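Local coordinates for protein CsuE (Acinetobacter baumannii, PDB 6FJY) that probably serves as the tip adhesin of archaic chaperone-usher Csu pili, with a likely role in surface attachment and biofilm formation, at residues 27-32 against 106-111; 52-57 against 126-131. All blocks are in the same frame, centred on the assembly; numbering follows the deposited sequence.

In the fold
Both contacts join antiparallel strands in the N-terminal half of the chain, and their centres lie about 13 Å apart. Along the sequence they interleave: 27-32 comes first, then 52-57, then 106-111, then 126-131. Strand 103-110 of contact 1 and strand 119-136 of contact 2 are consecutive in the chain. The contacts touch mainly through apolar side chains: F29 CE2 lies 3.5 Å from L127 CD1, and F106 CZ lies 3.7 Å from W131 CH2. Strand 167-184 passes next to both, with L173 reached by F29, I108 and L127. Both contribute side chains to the apolar interior, consistent with the Ig-like beta-sandwich architecture of this pilus subunit.

Contact 1: residues 27-32 against 106-111; sequences SQFNSG and FYIRLP
Strands 24-31 and 103-110 run antiparallel here as part of the beta-sandwich framework, and between 27-29 and 106-108 four backbone hydrogen bonds join them. S27 and I108 exchange two of these; the N-H of S27 meets the O of I108 in the carbonyl plane, on a lone pair. F29 and F106 make the other two: F29 N reaches F106 O at 2.8 Å in an almost straight bond (177°), whereas F106 N approaches F29 O nearly along the C=O axis. Between them lies the non-hydrogen-bonded pair Q28 and Y107. Its side chains run alongside each other on one face, toward solvent, Q28 CB 3.7 Å from Y107 CE1. On the opposite face of this sandwich sheet, with F29, F106 and I108, a chi1 of 75° sets F29 CG astride N and C, so the ring folds back beneath the partner strand. There CZ meets F106 CB at 3.4 Å and CD1 meets I108 CG1 at 3.5 Å. S31 CB sits over one face of the F106 ring in a CH-pi contact, 3.5 Å from the centroid, while its OG hydrogen-bonds to L104 O. I72 of strand 67-73 packs against F29.

Contact 2: residues 52-57 against 126-131; sequences VEQMSN and PLKVKW
K128 O receives the N-H of E53 at 2.6 Å, within the carbonyl plane, and a weaker, bent bond from Q54 N at 3.3 Å. In return K128 N donates to Q54 O, on a lone pair and nearly straight (171°). E53 and Q54 therefore both face K128, and the extra residue brings their side chains out beside that lysine. Q54 and K128 lie alongside each other, pointing the same way, and Q54 OE1 touches K128 CD at 3.3 Å and P126 CG at 3.4 Å. E53 crosses K128 obliquely. Its chain is extended beyond CG and carries the carboxylate between two lysines: OE1 forms a salt bridge with K128 NZ at 3.5 Å, and OE2 a long one with K130 NZ at 3.8 Å. The bend of K128 at chi3 (63°) brings its NZ to E53. K130, bent at chi3 and chi4, leans its CE on E53 OE2, while NZ has its main partner in D168; that salt bridge, with the long contact to E53, would probably favour its charged form. On the inward side, V52 CG1 and M55 CG both come loosely to L127 CD2, at 4.4 and 4.5 Å, while I80 packs against V52 and M55. Farther out, backbone hydrogen bonds between L127 and G171 and between V129 and S169 hold the far edge of strand 119-136 against strand 167-184. The local arrangement is a classic beta bulge, placed near the end of strand 47-54 in the antiparallel framework of an Ig-like beta sandwich.

Contact 1: residues 27-32 against 106-111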
loop_
_atom_site.group_PDB
_atom_site.type_symbol
_atom_site.label_atom_id
_atom_site.label_comp_id
_atom_site.label_asym_id
_atom_site.label_seq_id
_atom_site.Cartn_x
_atom_site.Cartn_y
_atom_site.Cartn_z
ATOM N N SER D 27 2.611 -16.036 4.636
ATOM C CA SER D 27 1.514 -15.441 3.881
ATOM C C SER D 27 0.678 -16.584 3.317
ATOM O O SER D 27 1.088 -17.258 2.368
ATOM C CB SER D 27 2.017 -14.513 2.781
ATOM O OG SER D 27 2.354 -13.242 3.300
ATOM N N GLN D 28 -0.492 -16.788 3.906
ATOM C CA GLN D 28 -1.329 -17.940 3.610
ATOM C C GLN D 28 -2.007 -17.784 2.259
ATOM O O GLN D 28 -2.614 -16.747 1.973
ATOM C CB GLN D 28 -2.365 -18.106 4.711
ATOM C CG GLN D 28 -3.506 -19.027 4.399
ATOM C CD GLN D 28 -4.350 -19.289 5.634
ATOM O OE1 GLN D 28 -3.978 -18.910 6.751
ATOM N NE2 GLN D 28 -5.491 -19.938 5.441
ATOM N N PHE D 29 -1.889 -18.812 1.422
ATOM C CA PHE D 29 -2.572 -18.849 0.139
ATOM C C PHE D 29 -3.157 -20.237 -0.084
ATOM O O PHE D 29 -2.760 -21.215 0.554
ATOM C CB PHE D 29 -1.634 -18.468 -1.015
ATOM C CG PHE D 29 -0.650 -19.541 -1.394
ATOM C CD1 PHE D 29 0.559 -19.661 -0.732
ATOM C CD2 PHE D 29 -0.914 -20.400 -2.444
ATOM C CE1 PHE D 29 1.470 -20.633 -1.094
ATOM C CE2 PHE D 29 -0.011 -21.374 -2.807
ATOM C CZ PHE D 29 1.183 -21.487 -2.138
ATOM N N ASN D 30 -4.109 -20.310 -1.012
ATOM C CA ASN D 30 -4.798 -21.558 -1.318
ATOM C C ASN D 30 -3.911 -22.475 -2.149
ATOM O O ASN D 30 -3.371 -22.074 -3.183
ATOM C CB ASN D 30 -6.106 -21.267 -2.039
ATOM C CG ASN D 30 -6.972 -20.309 -1.260
ATOM O OD1 ASN D 30 -6.755 -20.092 -0.063
ATOM N ND2 ASN D 30 -7.953 -19.722 -1.929
ATOM N N SER D 31 -3.748 -23.706 -1.672
ATOM C CA SER D 31 -2.807 -24.635 -2.280
ATOM C C SER D 31 -3.327 -25.216 -3.585
ATOM O O SER D 31 -2.533 -25.588 -4.455
ATOM C CB SER D 31 -2.513 -25.768 -1.305
ATOM O OG SER D 31 -3.705 -26.497 -1.050
ATOM N N GLY D 32 -4.650 -25.310 -3.723
ATOM C CA GLY D 32 -5.302 -25.989 -4.827
ATOM C C GLY D 32 -6.289 -27.052 -4.372
ATOM O O GLY D 32 -7.233 -27.368 -5.102
ATOM N N PHE D 106 -1.325 -23.315 1.876
ATOM C CA PHE D 106 0.122 -23.252 1.789
ATOM C C PHE D 106 0.556 -21.832 2.135
ATOM O O PHE D 106 -0.266 -20.914 2.237
ATOM C CB PHE D 106 0.620 -23.641 0.389
ATOM C CG PHE D 106 0.679 -25.128 0.131
ATOM C CD1 PHE D 106 0.085 -26.034 0.992
ATOM C CD2 PHE D 106 1.350 -25.614 -0.980
ATOM C CE1 PHE D 106 0.151 -27.399 0.740
ATOM C CE2 PHE D 106 1.422 -26.972 -1.234
ATOM C CZ PHE D 106 0.820 -27.867 -0.374
ATOM N N TYR D 107 1.863 -21.646 2.283
ATOM C CA TYR D 107 2.398 -20.387 2.771
ATOM C C TYR D 107 3.557 -19.954 1.891
ATOM O O TYR D 107 4.386 -20.774 1.485
ATOM C CB TYR D 107 2.848 -20.500 4.248
ATOM C CG TYR D 107 1.721 -20.901 5.187
ATOM C CD1 TYR D 107 0.905 -19.944 5.782
ATOM C CD2 TYR D 107 1.459 -22.243 5.460
ATOM C CE1 TYR D 107 -0.130 -20.318 6.632
ATOM C CE2 TYR D 107 0.423 -22.623 6.307
ATOM C CZ TYR D 107 -0.364 -21.660 6.889
ATOM O OH TYR D 107 -1.389 -22.037 7.725
ATOM N N ILE D 108 3.601 -18.659 1.597
ATOM C CA ILE D 108 4.741 -18.036 0.945
ATOM C C ILE D 108 5.610 -17.372 2.006
ATOM O O ILE D 108 5.119 -16.611 2.853
ATOM C CB ILE D 108 4.296 -17.017 -0.115
ATOM C CG1 ILE D 108 3.475 -17.701 -1.205
ATOM C CG2 ILE D 108 5.502 -16.342 -0.724
ATOM C CD1 ILE D 108 3.121 -16.787 -2.359
ATOM N N ARG D 109 6.899 -17.655 1.952
ATOM C CA ARG D 109 7.903 -17.036 2.806
ATOM C C ARG D 109 8.837 -16.219 1.922
ATOM O O ARG D 109 9.539 -16.776 1.072
ATOM C CB ARG D 109 8.684 -18.098 3.588
ATOM C CG ARG D 109 9.669 -17.526 4.602
ATOM C CD ARG D 109 10.373 -18.616 5.399
ATOM N NE ARG D 109 9.466 -19.336 6.293
ATOM C CZ ARG D 109 9.791 -20.451 6.945
ATOM N NH1 ARG D 109 11.003 -20.978 6.810
ATOM N NH2 ARG D 109 8.905 -21.035 7.737
ATOM N N LEU D 110 8.838 -14.903 2.116
ATOM C CA LEU D 110 9.835 -14.042 1.504
ATOM C C LEU D 110 10.980 -13.831 2.486
ATOM O O LEU D 110 10.769 -13.205 3.538
ATOM C CB LEU D 110 9.219 -12.714 1.113
ATOM C CG LEU D 110 8.177 -12.840 0.007
ATOM C CD1 LEU D 110 7.558 -11.499 -0.326
ATOM C CD2 LEU D 110 8.817 -13.438 -1.214
ATOM N N PRO D 111 12.176 -14.348 2.214
ATOM C CA PRO D 111 13.314 -14.088 3.102
ATOM C C PRO D 111 13.617 -12.603 3.228
ATOM O O PRO D 111 13.565 -11.855 2.250
ATOM C CB PRO D 111 14.467 -14.831 2.420
ATOM C CG PRO D 111 13.797 -15.926 1.660
ATOM C CD PRO D 111 12.481 -15.380 1.211
#

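Contact 2: residues 52-57 against 126-131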
loop_
_atom_site.group_PDB
_atom_site.type_symbol
_atom_site.label_atom_id
_atom_site.label_comp_id
_atom_site.label_asym_id
_atom_site.label_seq_id
_atom_site.Cartn_x
_atom_site.Cartn_y
_atom_site.Cartn_z
ATOM N N VAL D 52 4.432 -32.200 -5.796
ATOM C CA VAL D 52 4.635 -30.948 -6.511
ATOM C C VAL D 52 5.086 -31.264 -7.932
ATOM O O VAL D 52 6.137 -31.876 -8.141
ATOM C CB VAL D 52 5.651 -30.058 -5.792
ATOM C CG1 VAL D 52 5.711 -28.698 -6.463
ATOM C CG2 VAL D 52 5.272 -29.929 -4.345
ATOM N N GLU D 53 4.282 -30.866 -8.913
ATOM C CA GLU D 53 4.658 -31.045 -10.320
ATOM C C GLU D 53 5.486 -29.842 -10.766
ATOM O O GLU D 53 6.693 -29.957 -10.989
ATOM C CB GLU D 53 3.420 -31.237 -11.203
ATOM C CG GLU D 53 2.849 -32.649 -11.227
ATOM C CD GLU D 53 1.836 -32.842 -12.354
ATOM O OE1 GLU D 53 1.333 -31.826 -12.877
ATOM O OE2 GLU D 53 1.545 -33.998 -12.726
ATOM N N GLN D 54 4.843 -28.681 -10.888
ATOM C CA GLN D 54 5.516 -27.446 -11.261
ATOM C C GLN D 54 5.579 -26.512 -10.063
ATOM O O GLN D 54 4.601 -26.360 -9.323
ATOM C CB GLN D 54 4.809 -26.747 -12.424
ATOM C CG GLN D 54 5.020 -27.424 -13.764
ATOM C CD GLN D 54 4.671 -26.530 -14.938
ATOM O OE1 GLN D 54 3.720 -25.750 -14.879
ATOM N NE2 GLN D 54 5.452 -26.631 -16.009
ATOM N N MET D 55 6.736 -25.887 -9.883
ATOM C CA MET D 55 6.944 -24.960 -8.782
ATOM C C MET D 55 8.020 -23.973 -9.202
ATOM O O MET D 55 8.788 -24.227 -10.133
ATOM C CB MET D 55 7.351 -25.699 -7.501
ATOM C CG MET D 55 7.107 -24.948 -6.204
ATOM S SD MET D 55 7.946 -25.755 -4.842
ATOM C CE MET D 55 9.570 -25.897 -5.545
ATOM N N SER D 56 8.062 -22.841 -8.505
ATOM C CA SER D 56 9.126 -21.866 -8.705
ATOM C C SER D 56 9.215 -21.007 -7.459
ATOM O O SER D 56 8.205 -20.455 -7.015
ATOM C CB SER D 56 8.874 -20.993 -9.946
ATOM O OG SER D 56 10.011 -20.190 -10.246
ATOM N N ASN D 57 10.413 -20.917 -6.891
ATOM C CA ASN D 57 10.689 -19.990 -5.804
ATOM C C ASN D 57 11.065 -18.608 -6.314
ATOM O O ASN D 57 11.317 -17.712 -5.505
ATOM C CB ASN D 57 11.804 -20.539 -4.908
ATOM C CG ASN D 57 11.420 -21.845 -4.222
ATOM O OD1 ASN D 57 10.607 -21.864 -3.297
ATOM N ND2 ASN D 57 12.019 -22.942 -4.666
ATOM N N PRO D 126 3.860 -21.847 -12.643
ATOM C CA PRO D 126 2.685 -22.003 -11.784
ATOM C C PRO D 126 2.866 -23.150 -10.803
ATOM O O PRO D 126 3.744 -24.006 -10.931
ATOM C CB PRO D 126 1.554 -22.277 -12.776
ATOM C CG PRO D 126 2.244 -22.828 -13.987
ATOM C CD PRO D 126 3.570 -22.149 -14.057
ATOM N N LEU D 127 2.012 -23.137 -9.784
ATOM C CA LEU D 127 1.976 -24.191 -8.778
ATOM C C LEU D 127 1.050 -25.307 -9.260
ATOM O O LEU D 127 -0.170 -25.123 -9.339
ATOM C CB LEU D 127 1.503 -23.626 -7.449
ATOM C CG LEU D 127 2.171 -24.080 -6.155
ATOM C CD1 LEU D 127 1.187 -23.880 -4.985
ATOM C CD2 LEU D 127 2.659 -25.500 -6.240
ATOM N N LYS D 128 1.632 -26.462 -9.577
ATOM C CA LYS D 128 0.891 -27.642 -9.999
ATOM C C LYS D 128 1.148 -28.752 -8.996
ATOM O O LYS D 128 2.297 -29.165 -8.796
ATOM C CB LYS D 128 1.302 -28.083 -11.407
ATOM C CG LYS D 128 0.867 -27.124 -12.506
ATOM C CD LYS D 128 1.237 -27.649 -13.887
ATOM C CE LYS D 128 0.517 -28.948 -14.210
ATOM N NZ LYS D 128 0.962 -29.530 -15.516
ATOM N N VAL D 129 0.088 -29.237 -8.369
ATOM C CA VAL D 129 0.203 -30.266 -7.349
ATOM C C VAL D 129 -0.730 -31.417 -7.695
ATOM O O VAL D 129 -1.890 -31.208 -8.072
ATOM C CB VAL D 129 -0.109 -29.716 -5.938
ATOM C CG1 VAL D 129 0.069 -30.799 -4.891
ATOM C CG2 VAL D 129 0.792 -28.535 -5.618
ATOM N N LYS D 130 -0.215 -32.634 -7.571
ATOM C CA LYS D 130 -1.017 -33.839 -7.656
ATOM C C LYS D 130 -1.362 -34.265 -6.238
ATOM O O LYS D 130 -0.464 -34.472 -5.413
ATOM C CB LYS D 130 -0.278 -34.951 -8.401
ATOM C CG LYS D 130 -1.161 -36.146 -8.763
ATOM C CD LYS D 130 -0.425 -37.114 -9.700
ATOM C CE LYS D 130 -0.086 -36.476 -11.041
ATOM N NZ LYS D 130 -1.254 -36.471 -11.977
ATOM N N TRP D 131 -2.659 -34.383 -5.964
ATOM C CA TRP D 131 -3.179 -34.740 -4.655
ATOM C C TRP D 131 -3.758 -36.147 -4.687
ATOM O O TRP D 131 -4.425 -36.537 -5.650
ATOM C CB TRP D 131 -4.266 -33.760 -4.215
ATOM C CG TRP D 131 -3.878 -32.327 -4.357
ATOM C CD1 TRP D 131 -4.003 -31.552 -5.466
ATOM C CD2 TRP D 131 -3.305 -31.497 -3.346
ATOM N NE1 TRP D 131 -3.542 -30.287 -5.215
ATOM C CE2 TRP D 131 -3.110 -30.224 -3.915
ATOM C CE3 TRP D 131 -2.947 -31.703 -2.010
ATOM C CZ2 TRP D 131 -2.563 -29.162 -3.195
ATOM C CZ3 TRP D 131 -2.407 -30.644 -1.297
ATOM C CH2 TRP D 131 -2.217 -29.395 -1.891
#